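L-serine ammonia-lyase (Rhizomucor miehei CAU432, PDB 5C3U) belongs to the pyridoxal-phosphate-dependent enzymes and binds pyridoxal-5'-phosphate in a pocket formed by a single chain. Local coordinates at residues A58-A63 / L83-C88. Sequence-based numbering, arbitrary orientation.
Sequences AFCYQA and LAVSYC
Ser86 OG, hydrogen-bonded to Asp115 OD2 and Ser117 OG, lies across helix 79-92 from Cys88, which meets Cys60. The two cysteines meet through their methylene carbons, Cys60 CB lying 3.8 Å from Cys88 CB, a van der Waals approach between helices whose CA atoms at these positions are 6.7 Å apart. In both residues the sulfur stands anti to the carbonyl carbon (chi1 -70° in Cys60, -68° in Cys88). Cys60 SG is thereby carried to 4.1 Å from Cys88 CB, while the two SG atoms stay 4.5 Å apart, too far for a disulfide. Cys60 SG also approaches Val85 CG2 at 4.5 Å, roughly perpendicular to the direction of Cys88 CB, a looser apolar contact. Helices 52-67 and 79-92 precede and follow strand 72-75 of the four-stranded parallel sheet, in the smaller α/β part of a fold-type II pyridoxal-phosphate enzyme. Phe73 of that strand touches both Cys60 and Val85, which places the sheet beneath the seam. Earlier in helix 52-67, toward its N-terminal end, Ile56 receives Ala84 and Val85, and Met53 receives Tyr87 and Cys88. All three touching residues are buried, and the Val85 side chain lies about 11 Å from the bound pyridoxal-5'-phosphate.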
ATOM      1  N   ALA A  58      10.955  -2.435   8.202  1.00 24.12           N
ATOM      2  CA  ALA A  58      12.363  -2.185   7.939  1.00 23.24           C
ATOM      3  C   ALA A  58      12.847  -0.898   8.599  1.00 23.66           C
ATOM      4  O   ALA A  58      13.960  -0.856   9.147  1.00 23.22           O
ATOM      5  CB  ALA A  58      12.603  -2.112   6.440  1.00 23.98           C
ATOM      6  N   PHE A  59      12.034   0.164   8.491  1.00 22.99           N
ATOM      7  CA  PHE A  59      12.353   1.455   9.090  1.00 23.03           C
ATOM      8  C   PHE A  59      12.464   1.311  10.614  1.00 24.72           C
ATOM      9  O   PHE A  59      13.464   1.757  11.220  1.00 23.71           O
ATOM     10  CB  PHE A  59      11.280   2.479   8.717  1.00 23.85           C
ATOM     11  CG  PHE A  59      11.516   3.853   9.290  1.00 25.25           C
ATOM     12  CD1 PHE A  59      12.129   4.845   8.528  1.00 25.88           C
ATOM     13  CD2 PHE A  59      11.100   4.159  10.571  1.00 24.46           C
ATOM     14  CE1 PHE A  59      12.322   6.126   9.064  1.00 26.00           C
ATOM     15  CE2 PHE A  59      11.303   5.426  11.120  1.00 24.11           C
ATOM     16  CZ  PHE A  59      11.916   6.407  10.350  1.00 26.31           C
ATOM     17  N   CYS A  60      11.451   0.692  11.216  1.00 21.82           N
ATOM     18  CA  CYS A  60      11.415   0.562  12.679  1.00 24.18           C
ATOM     19  C   CYS A  60      12.553  -0.290  13.240  1.00 23.86           C
ATOM     20  O   CYS A  60      13.185   0.082  14.255  1.00 24.06           O
ATOM     21  CB  CYS A  60      10.074   0.038  13.142  1.00 24.49           C
ATOM     22  SG  CYS A  60       8.754   1.245  12.930  1.00 28.38           S
ATOM     23  N   TYR A  61      12.821  -1.413  12.564  1.00 23.27           N
ATOM     24  CA  TYR A  61      13.910  -2.326  12.931  1.00 25.16           C
ATOM     25  C   TYR A  61      15.254  -1.605  12.923  1.00 24.72           C
ATOM     26  O   TYR A  61      16.004  -1.667  13.898  1.00 24.94           O
ATOM     27  CB  TYR A  61      13.930  -3.554  12.004  1.00 26.84           C
ATOM     28  CG  TYR A  61      14.845  -4.661  12.497  1.00 29.78           C
ATOM     29  CD1 TYR A  61      16.185  -4.719  12.103  1.00 33.53           C
ATOM     30  CD2 TYR A  61      14.386  -5.594  13.419  1.00 33.98           C
ATOM     31  CE1 TYR A  61      17.029  -5.705  12.597  1.00 34.81           C
ATOM     32  CE2 TYR A  61      15.214  -6.592  13.907  1.00 37.45           C
ATOM     33  CZ  TYR A  61      16.528  -6.649  13.494  1.00 38.48           C
ATOM     34  OH  TYR A  61      17.327  -7.662  13.985  1.00 42.97           O
ATOM     35  N   GLN A  62      15.542  -0.890  11.832  1.00 22.65           N
ATOM     36  CA  GLN A  62      16.762  -0.131  11.701  1.00 24.24           C
ATOM     37  C   GLN A  62      16.863   1.006  12.717  1.00 23.59           C
ATOM     38  O   GLN A  62      17.958   1.267  13.257  1.00 23.94           O
ATOM     39  CB  GLN A  62      16.938   0.385  10.261  1.00 25.93           C
ATOM     40  CG  GLN A  62      18.322   0.978   9.981  1.00 31.89           C
ATOM     41  CD  GLN A  62      19.464   0.053  10.396  1.00 32.35           C
ATOM     42  OE1 GLN A  62      19.547  -1.087   9.957  1.00 37.44           O
ATOM     43  NE2 GLN A  62      20.355   0.553  11.235  1.00 34.90           N
ATOM     44  N   ALA A  63      15.745   1.683  12.990  1.00 22.68           N
ATOM     45  CA  ALA A  63      15.757   2.743  13.988  1.00 22.44           C
ATOM     46  C   ALA A  63      16.220   2.210  15.339  1.00 24.28           C
ATOM     47  O   ALA A  63      17.021   2.864  16.021  1.00 24.38           O
ATOM     48  CB  ALA A  63      14.389   3.401  14.124  1.00 23.67           C
ATOM     49  N   LEU A  83      -0.888   1.244  12.312  1.00 21.04           N
ATOM     50  CA  LEU A  83      -1.021  -0.148  12.802  1.00 19.07           C
ATOM     51  C   LEU A  83       0.326  -0.898  12.769  1.00 20.62           C
ATOM     52  O   LEU A  83       0.638  -1.686  13.679  1.00 20.29           O
ATOM     53  CB  LEU A  83      -2.098  -0.897  12.012  1.00 19.98           C
ATOM     54  CG  LEU A  83      -3.511  -0.426  12.361  1.00 20.85           C
ATOM     55  CD1 LEU A  83      -4.492  -0.866  11.275  1.00 23.69           C
ATOM     56  CD2 LEU A  83      -3.913  -1.027  13.706  1.00 20.31           C
ATOM     57  N   ALA A  84       1.105  -0.677  11.705  1.00 19.98           N
ATOM     58  CA  ALA A  84       2.401  -1.309  11.535  1.00 19.94           C
ATOM     59  C   ALA A  84       3.363  -0.790  12.593  1.00 21.00           C
ATOM     60  O   ALA A  84       4.092  -1.578  13.204  1.00 21.23           O
ATOM     61  CB  ALA A  84       2.966  -1.049  10.134  1.00 20.29           C
ATOM     62  N   VAL A  85       3.341   0.516  12.831  1.00 20.21           N
ATOM     63  CA  VAL A  85       4.221   1.119  13.851  1.00 20.51           C
ATOM     64  C   VAL A  85       3.860   0.536  15.233  1.00 22.27           C
ATOM     65  O   VAL A  85       4.753   0.147  16.005  1.00 21.90           O
ATOM     66  CB  VAL A  85       4.127   2.646  13.841  1.00 23.67           C
ATOM     67  CG1 VAL A  85       4.860   3.265  15.037  1.00 24.04           C
ATOM     68  CG2 VAL A  85       4.736   3.176  12.539  1.00 21.86           C
ATOM     69  N   SER A  86       2.561   0.486  15.534  1.00 22.65           N
ATOM     70  CA  SER A  86       2.089  -0.063  16.838  1.00 22.96           C
ATOM     71  C   SER A  86       2.578  -1.498  17.044  1.00 24.09           C
ATOM     72  O   SER A  86       3.149  -1.847  18.106  1.00 22.69           O
ATOM     73  CB  SER A  86       0.559   0.064  16.939  1.00 25.71           C
ATOM     74  OG  SER A  86       0.076  -0.309  18.218  1.00 29.22           O
ATOM     75  N   TYR A  87       2.394  -2.325  16.020  1.00 22.02           N
ATOM     76  CA  TYR A  87       2.874  -3.701  16.045  1.00 23.43           C
ATOM     77  C   TYR A  87       4.385  -3.794  16.234  1.00 22.89           C
ATOM     78  O   TYR A  87       4.857  -4.547  17.080  1.00 23.27           O
ATOM     79  CB  TYR A  87       2.438  -4.449  14.793  1.00 24.54           C
ATOM     80  CG  TYR A  87       2.997  -5.834  14.727  1.00 25.54           C
ATOM     81  CD1 TYR A  87       4.205  -6.082  14.091  1.00 26.67           C
ATOM     82  CD2 TYR A  87       2.351  -6.897  15.363  1.00 28.55           C
ATOM     83  CE1 TYR A  87       4.737  -7.357  14.031  1.00 28.34           C
ATOM     84  CE2 TYR A  87       2.891  -8.181  15.323  1.00 28.91           C
ATOM     85  CZ  TYR A  87       4.072  -8.404  14.658  1.00 31.02           C
ATOM     86  OH  TYR A  87       4.626  -9.664  14.601  1.00 34.17           O
ATOM     87  N   CYS A  88       5.151  -3.039  15.445  1.00 22.16           N
ATOM     88  CA  CYS A  88       6.628  -3.082  15.539  1.00 25.52           C
ATOM     89  C   CYS A  88       7.127  -2.604  16.907  1.00 25.43           C
ATOM     90  O   CYS A  88       8.083  -3.146  17.448  1.00 25.65           O
ATOM     91  CB  CYS A  88       7.274  -2.223  14.424  1.00 26.28           C
ATOM     92  SG  CYS A  88       7.012  -2.920  12.771  1.00 30.84           S
TER